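Local coordinates for protein fumarylacetoacetate hydrolase (Burkholderia xenovorans, PDB 5TI1) that probably hydrolyses fumarylacetoacetate to fumarate and acetoacetate, the last step of phenylalanine and tyrosine breakdown, with a magnesium ion bound in its metal site, at residues 14-19 / 106-110; 45-50 / 139-145; 195-199 / 433-437; 229-235 / 251-256. All coordinates share one frame; numbering follows the deposited sequence.

Contact 1. Residues 14-19 / 106-110; sequences DLQATL and RSVRV
Helix 13-17 meets helix 102-116 most closely where Leu15 faces Val110, their CA atoms 6.2 Å apart, and the chain leaving the shorter helix then passes the guanidinium end of Arg109. Three side chains of 106-110 do the touching. Arg109 runs extended from CG to NE, with CG anti to the backbone N (chi1 173°), and lays the edge of its guanidinium against Thr18. NE gives its hydrogen to Thr18 OG1 at 2.9 Å, at 162° and with the oxygen close to the guanidinium plane. That hydroxyl spends its own proton on Leu15 O, 2.6 Å from Thr18 OG1, so it accepts from the arginine and donates back into its own helix. A weak bond, Arg109 NH2 to Thr18 O at 3.2 Å, adds a second point of attachment to the same residue. Other guanidinium hydrogens go to main-chain carbonyls as well: NH1 bonds Asn41 O and NH2 bonds Gln40 O. Arg106 is used differently. Leu15 CD2 sits over one guanidinium face, 3.5 Å from Arg106 NE, while that NE pairs with Asp294 in a salt bridge. Val110 closes the other flank: its CG1 reaches Asp14 CB at 3.7 Å, and its CG2 lies 4.1 Å from Thr18 CG2. One arginine thus works as a polar clamp and the other as a flat platform for a leucine methyl. With donors bonded to Thr18, Gln40 and Asn41, the buried Arg109 ties the N-terminal segment to helix 102-116 and to the chain leading into strand 44-49.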
loop_
_atom_site.group_PDB
_atom_site.type_symbol
_atom_site.label_atom_id
_atom_site.label_comp_id
_atom_site.label_asym_id
_atom_site.label_seq_id
_atom_site.Cartn_x
_atom_site.Cartn_y
_atom_site.Cartn_z
ATOM N N ASP B 14 4.608 36.368 -10.713
ATOM C CA ASP B 14 4.833 36.240 -9.277
ATOM C C ASP B 14 5.593 34.962 -8.955
ATOM O O ASP B 14 6.507 34.965 -8.120
ATOM C CB ASP B 14 3.500 36.239 -8.531
ATOM C CG ASP B 14 2.845 37.590 -8.502
ATOM O OD1 ASP B 14 3.566 38.606 -8.571
ATOM O OD2 ASP B 14 1.603 37.631 -8.391
ATOM N N LEU B 15 5.204 33.854 -9.589
ATOM C CA LEU B 15 5.889 32.590 -9.364
ATOM C C LEU B 15 7.348 32.673 -9.793
ATOM O O LEU B 15 8.236 32.140 -9.118
ATOM C CB LEU B 15 5.165 31.472 -10.108
ATOM C CG LEU B 15 5.776 30.076 -9.976
ATOM C CD1 LEU B 15 5.711 29.583 -8.535
ATOM C CD2 LEU B 15 5.088 29.111 -10.916
ATOM N N GLN B 16 7.617 33.354 -10.907
ATOM C CA GLN B 16 8.987 33.458 -11.394
ATOM C C GLN B 16 9.866 34.230 -10.419
ATOM O O GLN B 16 11.036 33.878 -10.213
ATOM C CB GLN B 16 9.008 34.127 -12.767
ATOM C CG GLN B 16 10.399 34.167 -13.370
ATOM C CD GLN B 16 11.053 32.800 -13.353
ATOM O OE1 GLN B 16 11.997 32.560 -12.596
ATOM N NE2 GLN B 16 10.540 31.886 -14.177
ATOM N N ALA B 17 9.322 35.288 -9.808
ATOM C CA ALA B 17 10.101 36.083 -8.866
ATOM C C ALA B 17 10.614 35.243 -7.702
ATOM O O ALA B 17 11.699 35.515 -7.177
ATOM C CB ALA B 17 9.264 37.255 -8.352
ATOM N N THR B 18 9.859 34.214 -7.294
ATOM C CA THR B 18 10.271 33.360 -6.183
ATOM C C THR B 18 11.466 32.481 -6.531
ATOM O O THR B 18 12.080 31.904 -5.629
ATOM C CB THR B 18 9.107 32.466 -5.737
ATOM O OG1 THR B 18 8.858 31.464 -6.734
ATOM C CG2 THR B 18 7.843 33.284 -5.494
ATOM N N LEU B 19 11.788 32.341 -7.814
ATOM C CA LEU B 19 12.898 31.517 -8.272
ATOM C C LEU B 19 14.170 32.319 -8.496
ATOM O O LEU B 19 15.213 31.734 -8.800
ATOM C CB LEU B 19 12.510 30.797 -9.566
ATOM C CG LEU B 19 11.243 29.948 -9.487
ATOM C CD1 LEU B 19 10.906 29.362 -10.836
ATOM C CD2 LEU B 19 11.447 28.848 -8.435
ATOM N N ARG B 106 1.063 27.529 -5.133
ATOM C CA ARG B 106 1.820 28.653 -5.670
ATOM C C ARG B 106 1.428 29.958 -4.998
ATOM O O ARG B 106 2.299 30.776 -4.687
ATOM C CB ARG B 106 1.630 28.728 -7.181
ATOM C CG ARG B 106 2.220 27.539 -7.901
ATOM C CD ARG B 106 2.028 27.622 -9.408
ATOM N NE ARG B 106 2.781 26.568 -10.082
ATOM C CZ ARG B 106 2.839 26.404 -11.399
ATOM N NH1 ARG B 106 2.170 27.222 -12.203
ATOM N NH2 ARG B 106 3.559 25.412 -11.910
ATOM N N SER B 107 0.129 30.167 -4.760
ATOM C CA SER B 107 -0.311 31.310 -3.965
ATOM C C SER B 107 0.435 31.384 -2.633
ATOM O O SER B 107 1.006 32.424 -2.282
ATOM C CB SER B 107 -1.818 31.230 -3.728
ATOM O OG SER B 107 -2.259 32.308 -2.917
ATOM N N VAL B 108 0.437 30.284 -1.872
ATOM C CA VAL B 108 1.146 30.274 -0.594
ATOM C C VAL B 108 2.626 30.574 -0.799
ATOM O O VAL B 108 3.226 31.358 -0.052
ATOM C CB VAL B 108 0.935 28.931 0.130
ATOM C CG1 VAL B 108 1.863 28.827 1.332
ATOM C CG2 VAL B 108 -0.505 28.798 0.575
ATOM N N ARG B 109 3.235 29.967 -1.819
ATOM C CA ARG B 109 4.662 30.164 -2.042
ATOM C C ARG B 109 4.986 31.623 -2.360
ATOM O O ARG B 109 5.997 32.161 -1.891
ATOM C CB ARG B 109 5.144 29.255 -3.165
ATOM C CG ARG B 109 6.563 29.551 -3.548
ATOM C CD ARG B 109 7.034 28.718 -4.696
ATOM N NE ARG B 109 8.370 29.145 -5.068
ATOM C CZ ARG B 109 9.468 28.672 -4.499
ATOM N NH1 ARG B 109 9.361 27.747 -3.552
ATOM N NH2 ARG B 109 10.662 29.118 -4.873
ATOM N N VAL B 110 4.133 32.284 -3.143
ATOM C CA VAL B 110 4.378 33.678 -3.487
ATOM C C VAL B 110 4.200 34.573 -2.265
ATOM O O VAL B 110 5.007 35.479 -2.024
ATOM C CB VAL B 110 3.465 34.113 -4.656
ATOM C CG1 VAL B 110 3.622 35.600 -4.917
ATOM C CG2 VAL B 110 3.808 33.330 -5.907
#

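Contact 2. Residues 45-50 / 139-145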
loop_
_atom_site.group_PDB
_atom_site.type_symbol
_atom_site.label_atom_id
_atom_site.label_comp_id
_atom_site.label_asym_id
_atom_site.label_seq_id
_atom_site.Cartn_x
_atom_site.Cartn_y
_atom_site.Cartn_z
ATOM N N GLY B 45 6.533 20.949 5.503
ATOM C CA GLY B 45 6.634 19.863 6.457
ATOM C C GLY B 45 5.565 19.982 7.524
ATOM O O GLY B 45 4.732 20.890 7.507
ATOM N N ILE B 46 5.608 19.047 8.471
ATOM C CA ILE B 46 4.690 18.998 9.604
ATOM C C ILE B 46 5.531 19.014 10.866
ATOM O O ILE B 46 6.390 18.141 11.057
ATOM C CB ILE B 46 3.787 17.751 9.555
ATOM C CG1 ILE B 46 2.857 17.802 8.330
ATOM C CG2 ILE B 46 2.976 17.612 10.832
ATOM C CD1 ILE B 46 1.833 18.911 8.375
ATOM N N PHE B 47 5.289 19.996 11.734
ATOM C CA PHE B 47 6.124 20.145 12.914
ATOM C C PHE B 47 5.273 20.447 14.137
ATOM O O PHE B 47 4.096 20.813 14.054
ATOM C CB PHE B 47 7.174 21.256 12.745
ATOM C CG PHE B 47 6.622 22.631 12.943
ATOM C CD1 PHE B 47 5.869 23.235 11.951
ATOM C CD2 PHE B 47 6.840 23.319 14.125
ATOM C CE1 PHE B 47 5.349 24.494 12.132
ATOM C CE2 PHE B 47 6.327 24.586 14.305
ATOM C CZ PHE B 47 5.576 25.171 13.310
ATOM N N SER B 48 5.914 20.270 15.280
ATOM C CA SER B 48 5.435 20.720 16.570
ATOM C C SER B 48 6.671 21.178 17.329
ATOM O O SER B 48 7.798 21.011 16.858
ATOM C CB SER B 48 4.691 19.607 17.305
ATOM O OG SER B 48 5.572 18.527 17.557
ATOM N N ASP B 49 6.466 21.782 18.494
ATOM C CA ASP B 49 7.604 22.330 19.224
ATOM C C ASP B 49 7.332 22.207 20.720
ATOM O O ASP B 49 6.336 21.612 21.140
ATOM C CB ASP B 49 7.876 23.775 18.782
ATOM C CG ASP B 49 6.871 24.759 19.348
ATOM O OD1 ASP B 49 5.701 24.382 19.542
ATOM O OD2 ASP B 49 7.258 25.916 19.610
ATOM N N GLY B 50 8.232 22.775 21.531
ATOM C CA GLY B 50 8.092 22.672 22.973
ATOM C C GLY B 50 6.945 23.490 23.533
ATOM O O GLY B 50 6.356 23.119 24.554
ATOM N N ASP B 139 14.427 23.696 18.065
ATOM C CA ASP B 139 13.382 23.548 19.067
ATOM C C ASP B 139 12.217 22.711 18.566
ATOM O O ASP B 139 11.218 22.566 19.276
ATOM C CB ASP B 139 12.898 24.925 19.524
ATOM C CG ASP B 139 13.964 25.683 20.290
ATOM O OD1 ASP B 139 14.631 25.057 21.151
ATOM O OD2 ASP B 139 14.154 26.889 20.018
ATOM N N ALA B 140 12.332 22.140 17.374
ATOM C CA ALA B 140 11.193 21.553 16.690
ATOM C C ALA B 140 11.302 20.038 16.624
ATOM O O ALA B 140 12.398 19.470 16.646
ATOM C CB ALA B 140 11.060 22.111 15.274
ATOM N N GLN B 141 10.132 19.403 16.569
ATOM C CA GLN B 141 9.958 18.004 16.207
ATOM C C GLN B 141 9.392 17.965 14.796
ATOM O O GLN B 141 8.333 18.546 14.548
ATOM C CB GLN B 141 8.993 17.312 17.167
ATOM C CG GLN B 141 9.387 17.435 18.614
ATOM C CD GLN B 141 10.663 16.698 18.879
ATOM O OE1 GLN B 141 10.854 15.586 18.381
ATOM N NE2 GLN B 141 11.566 17.318 19.635
ATOM N N LEU B 142 10.088 17.299 13.877
ATOM C CA LEU B 142 9.603 17.143 12.506
ATOM C C LEU B 142 9.017 15.750 12.328
ATOM O O LEU B 142 9.658 14.750 12.675
ATOM C CB LEU B 142 10.720 17.375 11.490
ATOM C CG LEU B 142 11.445 18.698 11.700
ATOM C CD1 LEU B 142 12.518 18.867 10.633
ATOM C CD2 LEU B 142 10.442 19.843 11.696
ATOM N N HIS B 143 7.800 15.687 11.804
ATOM C CA HIS B 143 7.088 14.428 11.665
ATOM C C HIS B 143 6.933 14.090 10.190
ATOM O O HIS B 143 7.164 14.925 9.314
ATOM C CB HIS B 143 5.721 14.501 12.353
ATOM C CG HIS B 143 5.757 15.191 13.678
ATOM N ND1 HIS B 143 6.182 14.564 14.831
ATOM C CD2 HIS B 143 5.442 16.461 14.032
ATOM C CE1 HIS B 143 6.119 15.416 15.837
ATOM N NE2 HIS B 143 5.678 16.573 15.380
ATOM N N LEU B 144 6.564 12.839 9.930
ATOM C CA LEU B 144 6.251 12.383 8.584
ATOM C C LEU B 144 5.368 13.426 7.908
ATOM O O LEU B 144 4.350 13.835 8.473
ATOM C CB LEU B 144 5.561 11.019 8.632
ATOM C CG LEU B 144 5.607 10.236 7.324
ATOM C CD1 LEU B 144 7.050 9.813 7.037
ATOM C CD2 LEU B 144 4.647 9.035 7.347
ATOM N N PRO B 145 5.756 13.946 6.742
ATOM C CA PRO B 145 5.055 15.120 6.218
ATOM C C PRO B 145 3.692 14.813 5.622
ATOM O O PRO B 145 2.863 15.730 5.518
ATOM C CB PRO B 145 6.017 15.655 5.151
ATOM C CG PRO B 145 6.768 14.480 4.707
ATOM C CD PRO B 145 6.988 13.674 5.979
HETATM O O HOH W 1 7.750 17.152 8.136
#
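His143 reaches back along the sheet from its CB to Ser48, two residues beyond Ile46 on the neighbouring strand. Its CB and CG pass Ile46 O, and CD2 comes to 3.5 Å from that same Ile46 O while also approaching Phe47 CA. At the tip NE2 lies 2.9 Å from Ser48 OG, a hydrogen bond in which either partner could be the donor, with the hydroxyl near the ring plane. CG of the histidine stands anti to its carbonyl carbon (chi1 -42°), which swings the ring over strand 45-49. Gln141 C lies over one ring face, offset toward the rim.

Beneath this diagonal link run two antiparallel strands, their axes 4.5 Å apart at closest approach. Ser48 and Gln141 form a hydrogen-bonded pair, Gln141 N to Ser48 O at 2.8 Å and Ser48 N to Gln141 O at 3.1 Å. His143 N donates almost straight to Ile46 O at 2.9 Å. Farther along, a water takes the hydrogen of Ile46 N, 2.9 Å away, and lies beside His143 O. On the opposite sheet face, Phe47 CB packs on Leu142 CD2 at 3.7 Å, with Ile65 touching both residues.

This is the 140-143 edge of the five-stranded antiparallel sheet in the N-terminal part, where Leu142 leans on Pro288 and Trp289 of strand 284-292. Asp49, near the end of its strand, pairs with Arg56 of the next strand, 56-61, in a salt bridge. The Ser48-His143 bond therefore adds a side-chain tie to the main-chain bonds, fixing the rotation of the imidazole and reinforcing the pairing at the edge.

Contact 3. Residues 195-199 / 433-437; sequences VSGTP and GVCAG
Ser196 and Gly197 present one hydroxyl and one amide to the main chain of strand 429-440. Ser196 OG takes the hydrogen of Ala436 N at 2.8 Å, at 165°, and gives its own in a weak bond to Val434 O at 3.2 Å. With OG anti to the backbone N (chi1 -179°), the short side chain extends to the strand and spans both polar groups around Cys435. One residue on, Gly197 N points at Ala436 O, 2.7 Å away and almost straight at 174°. Ala436 O has a second donor, a water that also gives a hydrogen to Thr198 O; it stands 2.9 Å from Ala436 O and 2.6 Å from Thr198 O. Ala436 is thereby held on both its N and its O.

The loop forms a type II beta turn from Val195 to Thr198, with glycine at its third position, where the positive phi is easily tolerated. Val195 O closes it by accepting from Thr198 N at 3.2 Å and from Thr198 OG1 at 2.7 Å. Across the strand, Cys435 and Gly437 bond to Leu419 and Leu417 of strand 416-424, and the Cys435 side chain turns to strands 252-263 and 284-292. The polar atoms of turn and strand are thus shared, Ala436 O and Val195 O taking two donors each, partly through a hydroxyl and a water, so the turn is fastened to the strand edge just before strand 200-207 joins that strand in parallel.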
loop_
_atom_site.group_PDB
_atom_site.type_symbol
_atom_site.label_atom_id
_atom_site.label_comp_id
_atom_site.label_asym_id
_atom_site.label_seq_id
_atom_site.Cartn_x
_atom_site.Cartn_y
_atom_site.Cartn_z
ATOM N N VAL B 195 9.777 8.673 9.362
ATOM C CA VAL B 195 10.505 9.921 9.163
ATOM C C VAL B 195 11.951 9.780 9.636
ATOM O O VAL B 195 12.283 8.953 10.485
ATOM C CB VAL B 195 9.798 11.096 9.871
ATOM C CG1 VAL B 195 9.997 11.012 11.382
ATOM C CG2 VAL B 195 10.296 12.457 9.322
ATOM N N SER B 196 12.815 10.629 9.070
ATOM C CA SER B 196 14.225 10.699 9.436
ATOM C C SER B 196 14.411 10.752 10.950
ATOM O O SER B 196 13.683 11.450 11.661
ATOM C CB SER B 196 14.851 11.938 8.784
ATOM O OG SER B 196 16.229 12.054 9.082
ATOM N N GLY B 197 15.395 9.993 11.442
ATOM C CA GLY B 197 15.685 9.881 12.859
ATOM C C GLY B 197 15.127 8.638 13.520
ATOM O O GLY B 197 15.569 8.280 14.620
ATOM N N THR B 198 14.181 7.972 12.889
ATOM C CA THR B 198 13.599 6.771 13.472
ATOM C C THR B 198 14.638 5.666 13.444
ATOM O O THR B 198 15.186 5.376 12.373
ATOM C CB THR B 198 12.352 6.328 12.699
ATOM O OG1 THR B 198 11.451 7.439 12.547
ATOM C CG2 THR B 198 11.666 5.204 13.430
ATOM N N PRO B 199 14.967 5.049 14.578
ATOM C CA PRO B 199 15.874 3.899 14.548
ATOM C C PRO B 199 15.251 2.736 13.796
ATOM O O PRO B 199 14.031 2.548 13.790
ATOM C CB PRO B 199 16.074 3.561 16.034
ATOM C CG PRO B 199 14.885 4.118 16.715
ATOM C CD PRO B 199 14.500 5.359 15.937
ATOM N N GLY B 433 17.562 18.760 3.248
ATOM C CA GLY B 433 17.748 18.292 4.613
ATOM C C GLY B 433 18.363 16.901 4.620
ATOM O O GLY B 433 19.128 16.524 3.724
ATOM N N VAL B 434 18.029 16.114 5.643
ATOM C CA VAL B 434 18.645 14.805 5.783
ATOM C C VAL B 434 17.587 13.740 6.017
ATOM O O VAL B 434 16.499 13.997 6.547
ATOM C CB VAL B 434 19.707 14.754 6.910
ATOM C CG1 VAL B 434 20.854 15.728 6.620
ATOM C CG2 VAL B 434 19.081 15.002 8.277
ATOM N N CYS B 435 17.934 12.529 5.604
ATOM C CA CYS B 435 17.136 11.327 5.764
ATOM C C CYS B 435 18.031 10.316 6.484
ATOM O O CYS B 435 18.804 9.604 5.836
ATOM C CB CYS B 435 16.679 10.841 4.393
ATOM S SG CYS B 435 16.045 9.182 4.377
ATOM N N ALA B 436 17.938 10.261 7.819
ATOM C CA ALA B 436 18.855 9.482 8.646
ATOM C C ALA B 436 18.161 8.360 9.421
ATOM O O ALA B 436 17.004 8.473 9.833
ATOM C CB ALA B 436 19.586 10.379 9.663
ATOM N N GLY B 437 18.909 7.288 9.658
ATOM C CA GLY B 437 18.467 6.241 10.558
ATOM C C GLY B 437 19.662 5.508 11.108
ATOM O O GLY B 437 20.693 5.386 10.439
HETATM O O HOH W 2 15.082 6.313 9.908
#

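Contact 4. Residues 229-235 / 251-256; sequences TGFVIGA and HIFGMV
The imidazole of His251 meets Ala235 O at its edge, just beyond the point where strands 223-233 and 252-263 of the mixed sheet pair antiparallel, with a classic beta bulge in the second. His251 ND1 donates to Ala235 O over 2.9 Å, at 139°, from well above the carbonyl plane, while NE2 is engaged by Asp247. The Phe231 ring is touched obliquely by Ile252, CD1 to CD1 at 3.6 Å, and Met353 and Gln356 of helix 353-362 pack against it too. Phe253 turns its ring away from strand 223-233, to an edge-to-face contact with Trp105.

The magnesium ligands Glu226 and Glu228 sit on the first strand and Asp260 on the second, so the paired backbones lead into the metal site. Gly230 and Val256 form a regular hydrogen-bonded pair: Gly230 N bonds Val256 O at 2.9 Å and Gly230 O takes the hydrogen of Val256 N at 2.8 Å. Opposite Val232 the second strand holds two residues, Phe253 and Gly254: Val232 N bonds Gly254 O at 2.9 Å, and Phe253 N bonds Val232 O at 2.8 Å. The extra residue sends the Phe253 side chain to the Val232 side of the sheet, across from Phe231 and Ile252. Beyond the strands one carbonyl holds the start of the loop that follows strand 223-233: His251 O accepts from both Gly234 N, at 2.6 Å, and Ala235 N, at 3.1 Å.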
loop_
_atom_site.group_PDB
_atom_site.type_symbol
_atom_site.label_atom_id
_atom_site.label_comp_id
_atom_site.label_asym_id
_atom_site.label_seq_id
_atom_site.Cartn_x
_atom_site.Cartn_y
_atom_site.Cartn_z
ATOM N N THR B 229 15.149 9.031 -4.330
ATOM C CA THR B 229 14.217 10.105 -4.034
ATOM C C THR B 229 12.792 9.561 -4.081
ATOM O O THR B 229 12.499 8.557 -4.739
ATOM C CB THR B 229 14.339 11.254 -5.031
ATOM O OG1 THR B 229 13.885 10.791 -6.297
ATOM C CG2 THR B 229 15.804 11.733 -5.156
ATOM N N GLY B 230 11.896 10.240 -3.380
ATOM C CA GLY B 230 10.487 9.927 -3.526
ATOM C C GLY B 230 9.723 11.168 -3.915
ATOM O O GLY B 230 9.944 12.234 -3.331
ATOM N N PHE B 231 8.847 11.077 -4.907
ATOM C CA PHE B 231 7.976 12.206 -5.175
ATOM C C PHE B 231 6.578 11.925 -4.642
ATOM O O PHE B 231 6.166 10.773 -4.490
ATOM C CB PHE B 231 7.949 12.582 -6.663
ATOM C CG PHE B 231 7.429 11.516 -7.606
ATOM C CD1 PHE B 231 6.098 11.510 -8.013
ATOM C CD2 PHE B 231 8.291 10.591 -8.175
ATOM C CE1 PHE B 231 5.633 10.579 -8.943
ATOM C CE2 PHE B 231 7.826 9.657 -9.109
ATOM C CZ PHE B 231 6.496 9.658 -9.491
ATOM N N VAL B 232 5.869 12.999 -4.316
ATOM C CA VAL B 232 4.607 12.931 -3.594
ATOM C C VAL B 232 3.504 13.438 -4.519
ATOM O O VAL B 232 3.638 14.504 -5.128
ATOM C CB VAL B 232 4.690 13.741 -2.287
ATOM C CG1 VAL B 232 3.330 13.910 -1.658
ATOM C CG2 VAL B 232 5.669 13.058 -1.293
ATOM N N ILE B 233 2.422 12.657 -4.634
ATOM C CA ILE B 233 1.318 12.989 -5.530
ATOM C C ILE B 233 0.558 14.183 -4.977
ATOM O O ILE B 233 0.153 14.192 -3.808
ATOM C CB ILE B 233 0.381 11.780 -5.717
ATOM C CG1 ILE B 233 1.084 10.672 -6.497
ATOM C CG2 ILE B 233 -0.885 12.192 -6.491
ATOM C CD1 ILE B 233 1.560 11.118 -7.891
ATOM N N GLY B 234 0.339 15.189 -5.824
ATOM C CA GLY B 234 -0.423 16.358 -5.433
ATOM C C GLY B 234 -1.833 16.368 -5.993
ATOM O O GLY B 234 -2.726 17.031 -5.453
ATOM N N ALA B 235 -2.041 15.647 -7.088
ATOM C CA ALA B 235 -3.361 15.487 -7.681
ATOM C C ALA B 235 -3.481 14.046 -8.150
ATOM O O ALA B 235 -2.586 13.534 -8.832
ATOM C CB ALA B 235 -3.577 16.469 -8.850
ATOM N N HIS B 251 0.631 16.413 -11.797
ATOM C CA HIS B 251 0.097 15.673 -10.661
ATOM C C HIS B 251 1.065 15.584 -9.489
ATOM O O HIS B 251 0.661 15.122 -8.419
ATOM C CB HIS B 251 -0.300 14.257 -11.091
ATOM C CG HIS B 251 -1.437 14.221 -12.068
ATOM N ND1 HIS B 251 -2.658 13.652 -11.774
ATOM C CD2 HIS B 251 -1.540 14.694 -13.333
ATOM C CE1 HIS B 251 -3.460 13.757 -12.820
ATOM N NE2 HIS B 251 -2.805 14.389 -13.779
ATOM N N ILE B 252 2.316 16.031 -9.648
ATOM C CA ILE B 252 3.360 15.848 -8.638
ATOM C C ILE B 252 3.483 17.114 -7.797
ATOM O O ILE B 252 3.595 18.224 -8.333
ATOM C CB ILE B 252 4.707 15.488 -9.288
ATOM C CG1 ILE B 252 4.567 14.224 -10.137
ATOM C CG2 ILE B 252 5.787 15.312 -8.218
ATOM C CD1 ILE B 252 5.859 13.775 -10.772
ATOM N N PHE B 253 3.493 16.946 -6.474
ATOM C CA PHE B 253 3.607 18.068 -5.547
ATOM C C PHE B 253 5.062 18.417 -5.236
ATOM O O PHE B 253 5.454 19.584 -5.293
ATOM C CB PHE B 253 2.849 17.742 -4.251
ATOM C CG PHE B 253 3.049 18.750 -3.156
ATOM C CD1 PHE B 253 2.598 20.059 -3.309
ATOM C CD2 PHE B 253 3.677 18.386 -1.962
ATOM C CE1 PHE B 253 2.774 20.996 -2.299
ATOM C CE2 PHE B 253 3.864 19.314 -0.941
ATOM C CZ PHE B 253 3.410 20.624 -1.110
ATOM N N GLY B 254 5.866 17.426 -4.885
ATOM C CA GLY B 254 7.230 17.700 -4.494
ATOM C C GLY B 254 8.004 16.418 -4.286
ATOM O O GLY B 254 7.544 15.330 -4.642
ATOM N N MET B 255 9.181 16.554 -3.662
ATOM C CA MET B 255 10.114 15.446 -3.536
ATOM C C MET B 255 10.707 15.411 -2.136
ATOM O O MET B 255 10.823 16.444 -1.467
ATOM C CB MET B 255 11.237 15.559 -4.569
ATOM C CG MET B 255 12.047 14.304 -4.763
ATOM S SD MET B 255 13.322 14.579 -6.002
ATOM C CE MET B 255 12.331 14.919 -7.457
ATOM N N VAL B 256 11.075 14.204 -1.705
ATOM C CA VAL B 256 11.814 13.965 -0.476
ATOM C C VAL B 256 12.976 13.030 -0.802
ATOM O O VAL B 256 13.036 12.430 -1.874
ATOM C CB VAL B 256 10.933 13.353 0.631
ATOM C CG1 VAL B 256 9.842 14.330 1.048
ATOM C CG2 VAL B 256 10.356 12.017 0.163
#

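Contacts 1 and 2 belong to the N-terminal part and cross along the chain, their segments coming in the order 14-19, 45-50, 106-110, 139-145; their centres lie about 24 Å apart. Contacts 3 and 4 follow in the C-terminal part, contact 4 nested in the long loop closed by contact 3, with centres about 19 Å apart. Contact 2, on the five-stranded sheet, touches contact 3 directly: Leu144 N lies 3.7 Å from Val195 CB. Val195 ends strand 193-195, an outer strand of the mixed sheet that also holds contact 4. The two parts of the protein are therefore joined beside the sheet whose strands supply magnesium ligands, while contact 1 lies remote from the metals.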